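Local coordinates for protein putative fructose-bisphosphate aldolase (Coccidioides immitis, PDB 3PM6) that belongs to the class II fructose-bisphosphate aldolase family, folds as a TIM barrel and binds a zinc ion, at residues A[35-40]-A[71-76]; A[131-136]-A[183-188]; A[175-180]-A[212-217]. All coordinates share one frame; numbering follows the deposited sequence.

Contact 1: residues A[35-40]-A[71-76]; sequences YNLEGI and VRTAAS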
ATOM      1  N   TYR A  35       5.734   4.287  -5.372  1.00 15.21           N
ATOM      2  CA  TYR A  35       4.768   3.550  -6.201  1.00 16.16           C
ATOM      3  C   TYR A  35       4.085   2.438  -5.430  1.00 16.52           C
ATOM      4  O   TYR A  35       3.267   1.691  -6.000  1.00 16.85           O
ATOM      5  CB  TYR A  35       5.465   2.854  -7.376  1.00 16.90           C
ATOM      6  CG  TYR A  35       6.168   3.775  -8.328  1.00 17.35           C
ATOM      7  CD1 TYR A  35       5.499   4.352  -9.412  1.00 16.77           C
ATOM      8  CD2 TYR A  35       7.515   4.064  -8.145  1.00 17.69           C
ATOM      9  CE1 TYR A  35       6.194   5.196 -10.305  1.00 17.80           C
ATOM     10  CE2 TYR A  35       8.187   4.889  -8.999  1.00 18.98           C
ATOM     11  CZ  TYR A  35       7.541   5.439 -10.081  1.00 17.65           C
ATOM     12  OH  TYR A  35       8.291   6.276 -10.871  1.00 18.66           O
ATOM     13  N   ASN A  36       4.442   2.311  -4.156  1.00 15.74           N
ATOM     14  CA  ASN A  36       4.107   1.134  -3.412  1.00 16.86           C
ATOM     15  C   ASN A  36       4.270   1.316  -1.899  1.00 17.07           C
ATOM     16  O   ASN A  36       4.880   2.290  -1.398  1.00 16.33           O
ATOM     17  CB  ASN A  36       4.929  -0.066  -3.927  1.00 17.40           C
ATOM     18  CG  ASN A  36       6.419   0.234  -4.005  1.00 18.34           C
ATOM     19  OD1 ASN A  36       7.022   0.737  -3.050  1.00 20.73           O
ATOM     20  ND2 ASN A  36       7.010  -0.054  -5.154  1.00 17.46           N
ATOM     21  N   LEU A  37       3.668   0.387  -1.179  1.00 17.41           N
ATOM     22  CA  LEU A  37       3.722   0.375   0.276  1.00 18.19           C
ATOM     23  C   LEU A  37       5.154   0.249   0.795  1.00 18.02           C
ATOM     24  O   LEU A  37       5.471   0.844   1.802  1.00 19.35           O
ATOM     25  CB  LEU A  37       2.854  -0.775   0.827  1.00 18.75           C
ATOM     26  CG  LEU A  37       2.860  -1.193   2.300  1.00 21.24           C
ATOM     27  CD1 LEU A  37       2.703  -0.036   3.237  1.00 24.80           C
ATOM     28  CD2 LEU A  37       1.716  -2.152   2.525  1.00 26.27           C
ATOM     29  N   GLU A  38       6.017  -0.502   0.116  1.00 18.08           N
ATOM     30  CA  GLU A  38       7.406  -0.551   0.532  1.00 19.31           C
ATOM     31  C   GLU A  38       8.027   0.858   0.565  1.00 18.18           C
ATOM     32  O   GLU A  38       8.790   1.186   1.467  1.00 18.54           O
ATOM     33  CB  GLU A  38       8.241  -1.479  -0.364  1.00 19.69           C
ATOM     34  CG  GLU A  38       7.826  -2.939  -0.308  1.00 23.11           C
ATOM     35  CD  GLU A  38       6.884  -3.348  -1.442  1.00 26.32           C
ATOM     36  OE1 GLU A  38       5.997  -2.549  -1.812  1.00 27.97           O
ATOM     37  OE2 GLU A  38       7.023  -4.480  -1.946  1.00 27.52           O
ATOM     38  N   GLY A  39       7.721   1.671  -0.439  1.00 17.74           N
ATOM     39  CA  GLY A  39       8.268   3.019  -0.506  1.00 16.72           C
ATOM     40  C   GLY A  39       7.682   3.910   0.572  1.00 16.05           C
ATOM     41  O   GLY A  39       8.394   4.734   1.144  1.00 15.98           O
ATOM     42  N   ILE A  40       6.381   3.740   0.848  1.00 16.51           N
ATOM     43  CA  ILE A  40       5.696   4.470   1.926  1.00 16.43           C
ATOM     44  C   ILE A  40       6.397   4.130   3.264  1.00 17.40           C
ATOM     45  O   ILE A  40       6.745   5.018   4.033  1.00 16.93           O
ATOM     46  CB  ILE A  40       4.164   4.147   1.944  1.00 17.35           C
ATOM     47  CG1 ILE A  40       3.455   4.733   0.704  1.00 17.20           C
ATOM     48  CG2 ILE A  40       3.493   4.584   3.258  1.00 14.24           C
ATOM     49  CD1 ILE A  40       2.135   4.045   0.352  1.00 18.33           C
ATOM     50  N   VAL A  71      -3.530   5.961  -1.952  1.00 20.32           N
ATOM     51  CA  VAL A  71      -3.789   7.288  -1.397  1.00 19.49           C
ATOM     52  C   VAL A  71      -4.126   7.124   0.097  1.00 20.94           C
ATOM     53  O   VAL A  71      -3.527   7.799   0.942  1.00 20.85           O
ATOM     54  CB  VAL A  71      -4.921   8.015  -2.151  1.00 18.87           C
ATOM     55  CG1 VAL A  71      -5.312   9.326  -1.486  1.00 19.67           C
ATOM     56  CG2 VAL A  71      -4.550   8.253  -3.567  1.00 18.48           C
ATOM     57  N   ARG A  72      -5.056   6.204   0.400  1.00 21.70           N
ATOM     58  CA  ARG A  72      -5.561   5.982   1.754  1.00 22.83           C
ATOM     59  C   ARG A  72      -4.472   5.405   2.669  1.00 23.64           C
ATOM     60  O   ARG A  72      -4.305   5.849   3.796  1.00 24.45           O
ATOM     61  CB  ARG A  72      -6.785   5.046   1.730  1.00 22.59           C
ATOM     62  N   THR A  73      -3.748   4.411   2.177  1.00 24.11           N
ATOM     63  CA  THR A  73      -2.600   3.853   2.890  1.00 24.05           C
ATOM     64  C   THR A  73      -1.571   4.931   3.212  1.00 23.59           C
ATOM     65  O   THR A  73      -1.154   5.051   4.343  1.00 23.52           O
ATOM     66  CB  THR A  73      -1.911   2.769   2.063  1.00 23.92           C
ATOM     67  OG1 THR A  73      -2.895   1.808   1.651  1.00 23.88           O
ATOM     68  CG2 THR A  73      -0.815   2.076   2.880  1.00 23.29           C
ATOM     69  N   ALA A  74      -1.181   5.724   2.213  1.00 23.71           N
ATOM     70  CA  ALA A  74      -0.172   6.802   2.412  1.00 22.75           C
ATOM     71  C   ALA A  74      -0.676   7.907   3.320  1.00 22.43           C
ATOM     72  O   ALA A  74       0.079   8.411   4.162  1.00 22.15           O
ATOM     73  CB  ALA A  74       0.310   7.386   1.071  1.00 21.57           C
ATOM     74  N   ALA A  75      -1.938   8.303   3.151  1.00 22.21           N
ATOM     75  CA  ALA A  75      -2.467   9.425   3.961  1.00 23.17           C
ATOM     76  C   ALA A  75      -2.490   9.006   5.426  1.00 24.02           C
ATOM     77  O   ALA A  75      -2.150   9.790   6.335  1.00 24.14           O
ATOM     78  CB  ALA A  75      -3.868   9.837   3.517  1.00 23.25           C
ATOM     79  N   SER A  76      -2.866   7.752   5.633  1.00 24.00           N
ATOM     80  CA  SER A  76      -2.945   7.199   6.964  1.00 26.23           C
ATOM     81  C   SER A  76      -1.550   7.061   7.590  1.00 25.51           C
ATOM     82  O   SER A  76      -1.335   7.519   8.708  1.00 26.90           O
ATOM     83  CB  SER A  76      -3.694   5.858   6.920  1.00 26.14           C
ATOM     84  OG  SER A  76      -3.579   5.233   8.165  1.00 31.24           O
TER
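Ile40 and Leu37 pack against Ala74 and Thr73 in a small, buried, apolar contact between two neighbouring helices on the outside of the TIM barrel. Helix 37-49 follows the first barrel strand, 29-33, and helix 69-80 comes after the second, 54-58. The closest touch is between Ile40 CD1 and Ala74 CB, 3.9 Å apart. Ile40 CG1 backs it up at 4.1 Å from the same Ala74 CB, so the outer arm of the isoleucine lies over the alanine methyl. Beside this pair, Leu37 CD1 meets Thr73 CG2 at 4.1 Å, the two side chains crossing at about a right angle. The first torsion of Thr73 (-52°) sets its methyl anti to the backbone N and swings it to helix 37-49, while OG1 sits beside its own backbone N and bonds Leu69 O one turn back. That same OG1 is also hydrogen-bonded to Thr73 OG1 of the second subunit, which places the contact at the dimer interface; Leu37 likewise packs on Leu70 of that subunit. The start of helix 37-49 is fixed by Asn36, its N-cap: Gly39 N donates to Asn36 OD1 at 2.9 Å, with the nitrogen nearly in line with the side-chain C=O (163°). The chemistry divides Thr73 in two: its methyl serves the fit between the helices, while its hydroxyl is held by Leu69 O and also meets its counterpart in the second subunit, leaving residues 35-40 and 71-76 to meet through shape and burial, with no directional bond between these two segments.

Contact 2: residues A[131-136]-A[183-188]; sequences RLTREL and TGINWL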
ATOM      1  N   ARG A 131      -3.955  29.657 -17.429  1.00 20.52           N
ATOM      2  CA  ARG A 131      -5.415  29.600 -17.403  1.00 20.75           C
ATOM      3  C   ARG A 131      -5.908  28.393 -16.620  1.00 20.22           C
ATOM      4  O   ARG A 131      -6.714  28.524 -15.697  1.00 19.62           O
ATOM      5  CB  ARG A 131      -5.984  29.566 -18.837  1.00 20.38           C
ATOM      6  CG  ARG A 131      -7.506  29.789 -18.917  1.00 21.06           C
ATOM      7  CD  ARG A 131      -8.092  29.538 -20.326  1.00 20.85           C
ATOM      8  NE  ARG A 131      -7.966  28.144 -20.771  1.00 21.86           N
ATOM      9  CZ  ARG A 131      -8.761  27.159 -20.373  1.00 22.93           C
ATOM     10  NH1 ARG A 131      -9.749  27.384 -19.511  1.00 25.26           N
ATOM     11  NH2 ARG A 131      -8.584  25.945 -20.833  1.00 25.12           N
ATOM     12  N   LEU A 132      -5.464  27.207 -17.024  1.00 20.30           N
ATOM     13  CA  LEU A 132      -5.852  26.003 -16.311  1.00 20.92           C
ATOM     14  C   LEU A 132      -5.338  26.023 -14.852  1.00 21.20           C
ATOM     15  O   LEU A 132      -6.069  25.638 -13.945  1.00 19.99           O
ATOM     16  CB  LEU A 132      -5.344  24.758 -17.034  1.00 20.56           C
ATOM     17  CG  LEU A 132      -5.936  24.494 -18.413  1.00 21.81           C
ATOM     18  CD1 LEU A 132      -5.027  23.502 -19.165  1.00 20.63           C
ATOM     19  CD2 LEU A 132      -7.414  24.019 -18.300  1.00 21.37           C
ATOM     20  N   THR A 133      -4.088  26.465 -14.633  1.00 21.80           N
ATOM     21  CA  THR A 133      -3.539  26.502 -13.254  1.00 22.21           C
ATOM     22  C   THR A 133      -4.431  27.377 -12.353  1.00 23.12           C
ATOM     23  O   THR A 133      -4.826  26.964 -11.268  1.00 22.63           O
ATOM     24  CB  THR A 133      -2.053  26.955 -13.190  1.00 21.74           C
ATOM     25  OG1 THR A 133      -1.229  26.025 -13.903  1.00 19.37           O
ATOM     26  CG2 THR A 133      -1.556  27.036 -11.734  1.00 22.03           C
ATOM     27  N   ARG A 134      -4.781  28.574 -12.816  1.00 24.68           N
ATOM     28  CA  ARG A 134      -5.641  29.473 -11.998  1.00 25.42           C
ATOM     29  C   ARG A 134      -6.949  28.792 -11.567  1.00 25.79           C
ATOM     30  O   ARG A 134      -7.321  28.809 -10.402  1.00 25.58           O
ATOM     31  CB  ARG A 134      -5.943  30.759 -12.752  1.00 26.54           C
ATOM     32  CG  ARG A 134      -6.856  31.736 -12.011  1.00 28.37           C
ATOM     33  CD  ARG A 134      -7.041  33.009 -12.849  1.00 35.47           C
ATOM     34  NE  ARG A 134      -5.775  33.733 -13.031  1.00 35.51           N
ATOM     35  CZ  ARG A 134      -5.259  34.602 -12.155  1.00 37.00           C
ATOM     36  NH1 ARG A 134      -5.894  34.883 -11.007  1.00 38.27           N
ATOM     37  NH2 ARG A 134      -4.100  35.187 -12.425  1.00 33.58           N
ATOM     38  N   GLU A 135      -7.633  28.165 -12.508  1.00 26.45           N
ATOM     39  CA  GLU A 135      -8.902  27.556 -12.183  1.00 27.38           C
ATOM     40  C   GLU A 135      -8.772  26.278 -11.382  1.00 26.27           C
ATOM     41  O   GLU A 135      -9.632  25.995 -10.549  1.00 26.40           O
ATOM     42  CB  GLU A 135      -9.805  27.433 -13.423  1.00 28.71           C
ATOM     43  CG  GLU A 135      -9.735  26.191 -14.244  1.00 32.48           C
ATOM     44  CD  GLU A 135     -10.845  26.183 -15.328  1.00 40.03           C
ATOM     45  OE1 GLU A 135     -10.515  26.344 -16.524  1.00 40.90           O
ATOM     46  OE2 GLU A 135     -12.048  26.031 -14.987  1.00 43.71           O
ATOM     47  N   LEU A 136      -7.694  25.519 -11.600  1.00 24.81           N
ATOM     48  CA  LEU A 136      -7.485  24.319 -10.828  1.00 23.73           C
ATOM     49  C   LEU A 136      -7.023  24.600  -9.404  1.00 23.76           C
ATOM     50  O   LEU A 136      -7.327  23.823  -8.489  1.00 24.03           O
ATOM     51  CB  LEU A 136      -6.545  23.327 -11.547  1.00 22.97           C
ATOM     52  CG  LEU A 136      -7.167  22.730 -12.808  1.00 22.11           C
ATOM     53  CD1 LEU A 136      -6.072  22.158 -13.711  1.00 19.96           C
ATOM     54  CD2 LEU A 136      -8.253  21.702 -12.511  1.00 19.71           C
ATOM     55  N   THR A 183      -1.848  33.445  -9.705  1.00 28.75           N
ATOM     56  CA  THR A 183      -2.851  32.374  -9.777  1.00 27.47           C
ATOM     57  C   THR A 183      -3.217  31.881  -8.402  1.00 26.57           C
ATOM     58  O   THR A 183      -4.178  31.148  -8.278  1.00 26.78           O
ATOM     59  CB  THR A 183      -2.387  31.139 -10.582  1.00 27.83           C
ATOM     60  OG1 THR A 183      -1.207  30.596  -9.977  1.00 27.69           O
ATOM     61  CG2 THR A 183      -2.103  31.494 -12.026  1.00 26.83           C
ATOM     62  N   GLY A 184      -2.457  32.270  -7.374  1.00 25.49           N
ATOM     63  CA  GLY A 184      -2.689  31.770  -6.004  1.00 24.34           C
ATOM     64  C   GLY A 184      -2.036  30.433  -5.631  1.00 22.44           C
ATOM     65  O   GLY A 184      -2.334  29.848  -4.573  1.00 21.11           O
ATOM     66  N   ILE A 185      -1.147  29.930  -6.487  1.00 21.10           N
ATOM     67  CA  ILE A 185      -0.354  28.722  -6.137  1.00 19.48           C
ATOM     68  C   ILE A 185       0.428  28.969  -4.874  1.00 18.62           C
ATOM     69  O   ILE A 185       0.679  30.101  -4.551  1.00 18.87           O
ATOM     70  CB  ILE A 185       0.697  28.405  -7.190  1.00 19.18           C
ATOM     71  CG1 ILE A 185       1.627  29.601  -7.294  1.00 19.27           C
ATOM     72  CG2 ILE A 185       0.040  28.016  -8.471  1.00 18.87           C
ATOM     73  CD1 ILE A 185       2.457  29.627  -8.507  1.00 24.62           C
ATOM     74  N   ASN A 186       0.832  27.919  -4.163  1.00 18.21           N
ATOM     75  CA  ASN A 186       1.667  28.094  -2.980  1.00 18.01           C
ATOM     76  C   ASN A 186       3.137  27.897  -3.293  1.00 18.30           C
ATOM     77  O   ASN A 186       3.978  28.612  -2.752  1.00 19.36           O
ATOM     78  CB  ASN A 186       1.251  27.126  -1.894  1.00 17.94           C
ATOM     79  CG  ASN A 186      -0.219  27.281  -1.522  1.00 18.84           C
ATOM     80  OD1 ASN A 186      -1.069  26.443  -1.895  1.00 17.87           O
ATOM     81  ND2 ASN A 186      -0.536  28.373  -0.811  1.00 14.61           N
ATOM     82  N   TRP A 187       3.442  26.926  -4.162  1.00 17.73           N
ATOM     83  CA  TRP A 187       4.826  26.577  -4.520  1.00 17.13           C
ATOM     84  C   TRP A 187       5.047  26.601  -6.030  1.00 16.68           C
ATOM     85  O   TRP A 187       4.120  26.388  -6.784  1.00 15.70           O
ATOM     86  CB  TRP A 187       5.173  25.186  -3.985  1.00 16.58           C
ATOM     87  CG  TRP A 187       4.726  24.945  -2.562  1.00 18.12           C
ATOM     88  CD1 TRP A 187       4.720  25.846  -1.535  1.00 19.06           C
ATOM     89  CD2 TRP A 187       4.282  23.702  -2.000  1.00 17.97           C
ATOM     90  NE1 TRP A 187       4.250  25.251  -0.375  1.00 18.95           N
ATOM     91  CE2 TRP A 187       3.970  23.938  -0.642  1.00 17.00           C
ATOM     92  CE3 TRP A 187       4.096  22.421  -2.519  1.00 18.41           C
ATOM     93  CZ2 TRP A 187       3.519  22.938   0.199  1.00 17.67           C
ATOM     94  CZ3 TRP A 187       3.630  21.423  -1.679  1.00 18.47           C
ATOM     95  CH2 TRP A 187       3.346  21.689  -0.337  1.00 18.55           C
ATOM     96  N   LEU A 188       6.278  26.877  -6.454  1.00 17.24           N
ATOM     97  CA  LEU A 188       6.662  26.957  -7.858  1.00 18.16           C
ATOM     98  C   LEU A 188       7.805  25.989  -8.126  1.00 17.80           C
ATOM     99  O   LEU A 188       8.717  25.896  -7.326  1.00 18.29           O
ATOM    100  CB  LEU A 188       7.140  28.378  -8.215  1.00 19.97           C
ATOM    101  CG  LEU A 188       6.123  29.477  -8.574  1.00 22.02           C
ATOM    102  CD1 LEU A 188       6.821  30.742  -9.018  1.00 21.00           C
ATOM    103  CD2 LEU A 188       5.183  29.007  -9.690  1.00 24.87           C
TER
HETATM  104  O   HOH W   1      -6.931  30.587  -8.307  1.00 24.88           O
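Thr183 lies against Arg134 and Thr133, where outer helix 126-141 of the TIM barrel meets the turn that runs from helix 174-181 into barrel strand 187-188. Thr183 gives up more surface here than any other residue of the pair of segments. Its CB sits 3.9 Å from Arg134 CA, right on the helix backbone, and its CG2 is 4.0 Å from Arg134 CB. The arginine then reaches alongside: its chain runs extended to CD and bends at chi3 (-64°), which folds the guanidinium back so that one face lies over Thr183, with CA 3.9 Å above the plane and offset toward the rim. A weak hydrogen bond from Arg134 NH1 to Ala182 O helps hold the group there.

On the inner side, Thr133 CG2 comes within 4.0 Å of Thr183 OG1 and packs on Ile185 CG2 at 3.8 Å, joining the helix to the chain just before the strand. The threonine hydroxyls are taken up by backbone carbonyls, Thr183 OG1 with Phe180 O and Thr133 OG1 with Asn129 O, so both residues can offer methyls to the contact. Gly184, with a positive phi of 85°, turns the chain out of the helix and lets Ile185 follow inward, while Asn186 and Trp187 already bond to strand 146-149. At the outer end a single water joins the two backbones, donating one hydrogen to Arg134 O and the other to Thr183 O, each 2.8 Å from the water oxygen.

Contact 3: residues A[175-180]-A[212-217]; sequences EESEEF and QRINEA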
ATOM      1  N   GLU A 175       9.578  36.932 -14.639  1.00 27.29           N
ATOM      2  CA  GLU A 175       8.292  37.484 -15.063  1.00 28.15           C
ATOM      3  C   GLU A 175       7.213  36.387 -15.165  1.00 27.59           C
ATOM      4  O   GLU A 175       6.099  36.574 -14.653  1.00 27.33           O
ATOM      5  CB  GLU A 175       8.403  38.344 -16.340  1.00 29.11           C
ATOM      6  N   GLU A 176       7.538  35.237 -15.763  1.00 27.29           N
ATOM      7  CA  GLU A 176       6.545  34.140 -15.832  1.00 26.83           C
ATOM      8  C   GLU A 176       6.243  33.669 -14.398  1.00 26.55           C
ATOM      9  O   GLU A 176       5.090  33.396 -14.073  1.00 26.53           O
ATOM     10  CB  GLU A 176       6.933  32.989 -16.795  1.00 26.82           C
ATOM     11  CG  GLU A 176       5.938  31.753 -16.810  1.00 25.69           C
ATOM     12  CD  GLU A 176       6.195  30.724 -17.918  1.00 25.34           C
ATOM     13  OE1 GLU A 176       7.175  30.871 -18.673  1.00 27.25           O
ATOM     14  OE2 GLU A 176       5.399  29.760 -18.056  1.00 23.93           O
ATOM     15  N   SER A 177       7.257  33.667 -13.530  1.00 27.06           N
ATOM     16  CA  SER A 177       7.071  33.315 -12.108  1.00 26.80           C
ATOM     17  C   SER A 177       6.052  34.212 -11.418  1.00 27.40           C
ATOM     18  O   SER A 177       5.113  33.716 -10.775  1.00 26.45           O
ATOM     19  CB  SER A 177       8.393  33.373 -11.358  1.00 27.18           C
ATOM     20  OG  SER A 177       9.308  32.425 -11.867  1.00 28.59           O
ATOM     21  N   GLU A 178       6.250  35.527 -11.555  1.00 28.39           N
ATOM     22  CA  GLU A 178       5.291  36.554 -11.107  1.00 29.51           C
ATOM     23  C   GLU A 178       3.892  36.311 -11.652  1.00 28.26           C
ATOM     24  O   GLU A 178       2.937  36.344 -10.885  1.00 28.10           O
ATOM     25  CB  GLU A 178       5.765  37.962 -11.531  1.00 30.71           C
ATOM     26  CG  GLU A 178       6.786  38.612 -10.581  1.00 36.52           C
ATOM     27  CD  GLU A 178       7.621  39.706 -11.253  1.00 43.42           C
ATOM     28  OE1 GLU A 178       7.108  40.325 -12.227  1.00 45.32           O
ATOM     29  OE2 GLU A 178       8.791  39.935 -10.821  1.00 43.47           O
ATOM     30  N   GLU A 179       3.770  36.067 -12.961  1.00 27.22           N
ATOM     31  CA  GLU A 179       2.462  35.711 -13.543  1.00 28.32           C
ATOM     32  C   GLU A 179       1.838  34.528 -12.791  1.00 26.83           C
ATOM     33  O   GLU A 179       0.647  34.550 -12.493  1.00 27.63           O
ATOM     34  CB  GLU A 179       2.511  35.420 -15.075  1.00 28.29           C
ATOM     35  CG  GLU A 179       3.332  36.452 -15.935  1.00 33.35           C
ATOM     36  CD  GLU A 179       3.366  36.151 -17.475  1.00 36.76           C
ATOM     37  OE1 GLU A 179       4.470  36.107 -18.125  1.00 35.49           O
ATOM     38  OE2 GLU A 179       2.255  36.004 -18.032  1.00 39.57           O
ATOM     39  N   PHE A 180       2.633  33.508 -12.461  1.00 25.35           N
ATOM     40  CA  PHE A 180       2.077  32.325 -11.781  1.00 24.30           C
ATOM     41  C   PHE A 180       1.700  32.575 -10.313  1.00 24.82           C
ATOM     42  O   PHE A 180       0.709  32.009  -9.817  1.00 24.37           O
ATOM     43  CB  PHE A 180       2.953  31.090 -11.957  1.00 22.32           C
ATOM     44  CG  PHE A 180       2.669  30.344 -13.218  1.00 22.99           C
ATOM     45  CD1 PHE A 180       1.780  29.286 -13.214  1.00 21.08           C
ATOM     46  CD2 PHE A 180       3.276  30.709 -14.417  1.00 20.65           C
ATOM     47  CE1 PHE A 180       1.498  28.618 -14.375  1.00 21.59           C
ATOM     48  CE2 PHE A 180       2.995  30.035 -15.583  1.00 22.18           C
ATOM     49  CZ  PHE A 180       2.117  28.988 -15.570  1.00 21.55           C
ATOM     50  N   GLN A 212      18.462  32.279  -8.639  1.00 24.28           N
ATOM     51  CA  GLN A 212      18.461  33.386  -7.639  1.00 24.95           C
ATOM     52  C   GLN A 212      17.555  34.531  -8.115  1.00 24.52           C
ATOM     53  O   GLN A 212      16.781  35.047  -7.323  1.00 24.74           O
ATOM     54  CB  GLN A 212      19.889  33.835  -7.205  1.00 25.74           C
ATOM     55  CG  GLN A 212      20.032  34.991  -6.096  1.00 29.43           C
ATOM     56  CD  GLN A 212      19.197  34.836  -4.747  1.00 31.38           C
ATOM     57  OE1 GLN A 212      18.341  35.666  -4.459  1.00 38.99           O
ATOM     58  NE2 GLN A 212      19.483  33.844  -3.946  1.00 25.21           N
ATOM     59  N   ARG A 213      17.595  34.855  -9.410  1.00 24.25           N
ATOM     60  CA  ARG A 213      16.711  35.881 -10.010  1.00 25.46           C
ATOM     61  C   ARG A 213      15.232  35.579  -9.750  1.00 24.40           C
ATOM     62  O   ARG A 213      14.457  36.474  -9.391  1.00 24.93           O
ATOM     63  CB  ARG A 213      16.950  36.018 -11.534  1.00 25.80           C
ATOM     64  CG  ARG A 213      17.965  37.062 -11.902  1.00 30.30           C
ATOM     65  CD  ARG A 213      18.295  37.086 -13.374  1.00 35.59           C
ATOM     66  NE  ARG A 213      19.738  37.241 -13.501  1.00 42.83           N
ATOM     67  CZ  ARG A 213      20.534  36.395 -14.145  1.00 44.44           C
ATOM     68  NH1 ARG A 213      19.998  35.360 -14.787  1.00 44.38           N
ATOM     69  NH2 ARG A 213      21.853  36.616 -14.183  1.00 43.82           N
ATOM     70  N   ILE A 214      14.863  34.315  -9.924  1.00 23.04           N
ATOM     71  CA  ILE A 214      13.530  33.818  -9.559  1.00 23.18           C
ATOM     72  C   ILE A 214      13.244  33.985  -8.075  1.00 23.68           C
ATOM     73  O   ILE A 214      12.209  34.522  -7.679  1.00 23.58           O
ATOM     74  CB  ILE A 214      13.365  32.341  -9.998  1.00 23.19           C
ATOM     75  CG1 ILE A 214      13.519  32.233 -11.526  1.00 21.49           C
ATOM     76  CG2 ILE A 214      12.024  31.730  -9.473  1.00 20.80           C
ATOM     77  CD1 ILE A 214      13.791  30.860 -12.006  1.00 22.31           C
ATOM     78  N   ASN A 215      14.184  33.545  -7.252  1.00 25.25           N
ATOM     79  CA  ASN A 215      14.025  33.599  -5.825  1.00 26.53           C
ATOM     80  C   ASN A 215      13.837  35.047  -5.371  1.00 28.58           C
ATOM     81  O   ASN A 215      12.924  35.378  -4.590  1.00 28.24           O
ATOM     82  CB  ASN A 215      15.255  32.995  -5.190  1.00 27.61           C
ATOM     83  CG  ASN A 215      15.149  32.916  -3.715  1.00 27.38           C
ATOM     84  OD1 ASN A 215      14.086  32.639  -3.194  1.00 28.88           O
ATOM     85  ND2 ASN A 215      16.244  33.165  -3.026  1.00 29.20           N
ATOM     86  N   GLU A 216      14.682  35.921  -5.904  1.00 29.74           N
ATOM     87  CA  GLU A 216      14.643  37.338  -5.560  1.00 32.12           C
ATOM     88  C   GLU A 216      13.285  37.944  -5.935  1.00 32.14           C
ATOM     89  O   GLU A 216      12.734  38.744  -5.187  1.00 32.09           O
ATOM     90  CB  GLU A 216      15.787  38.051  -6.276  1.00 32.46           C
ATOM     91  CG  GLU A 216      16.044  39.440  -5.796  1.00 40.29           C
ATOM     92  CD  GLU A 216      16.735  39.452  -4.464  1.00 46.22           C
ATOM     93  OE1 GLU A 216      17.333  38.411  -4.111  1.00 50.26           O
ATOM     94  OE2 GLU A 216      16.660  40.484  -3.769  1.00 49.48           O
ATOM     95  N   ALA A 217      12.725  37.545  -7.080  1.00 31.82           N
ATOM     96  CA  ALA A 217      11.458  38.142  -7.515  1.00 32.12           C
ATOM     97  C   ALA A 217      10.262  37.617  -6.737  1.00 32.11           C
ATOM     98  O   ALA A 217       9.377  38.377  -6.415  1.00 32.81           O
ATOM     99  CB  ALA A 217      11.239  37.976  -9.024  1.00 31.52           C
TER
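Ser177 carries its OG beside the backbone N and anti to the carbonyl carbon (chi1 -63°), while Ile214 turns CG2 anti to its own backbone N (chi1 -61°); together these settings bring hydroxyl and methyl to face each other across the gap between two helices. The distance from Ser177 OG to Ile214 CG2 is 3.7 Å, a plain van der Waals touch. The polar need of the serine is met within its own helix, since OG is hydrogen-bonded to Thr173 O one turn earlier. The methyl therefore lies against an oxygen whose partner is local.

The second touch is made by Glu178. From CG outward the chain is extended, with chi2 at 158°, and it carries the carboxylate over to helix 208-218, where OE2 rests 3.6 Å from Ala217 CB. Here again oxygen meets methyl. The side chain of Arg221 also touches Glu178, and its charge would probably suit the carboxylate at this edge of the contact. Ala217 additionally leans on Pro174, at the start of the opposing helix.

A small residue on one side of each touch, Ser177 in the first and Ala217 in the second, goes with fairly near backbones: the CA atoms of Ser177 and Ile214 are 7.0 Å apart. The contact is light, burying 136 Å² in all, and it passes from a buried side at Ser177 and Ile214 to a solvent-facing side at Glu178.

In the barrel, helix 174-181 leads into strand 187-188 and helix 208-218 into strand 223-226, the next strand round. Ser177 and Phe180 rest on Leu188 of strand 187-188, Phe180 also packs on helix 126-141, and Glu179 makes a salt bridge to Lys126 of that helix. Helix 174-181 is thus wedged between helices 126-141 and 208-218.

Overall arrangement
From the N terminus, contact 1 closes first: residues 35-40 and 71-76 bracket strand 54-58 and helix 60-66. It is complete before contact 2 opens at 131-136, and His91 of the zinc site lies between them in the chain. Contacts 2 and 3 cross, because 175-180 falls between the two segments of contact 2 and 183-188 between those of contact 3. They also touch, through Phe180 against Thr133, Ile185 and Leu188, and together tie helices 126-141, 174-181 and 208-218 round strand 187-188. Contact 1, at the dimer interface, lies on the opposite side of the chain's centre from contact 3, about 34 Å away between centres.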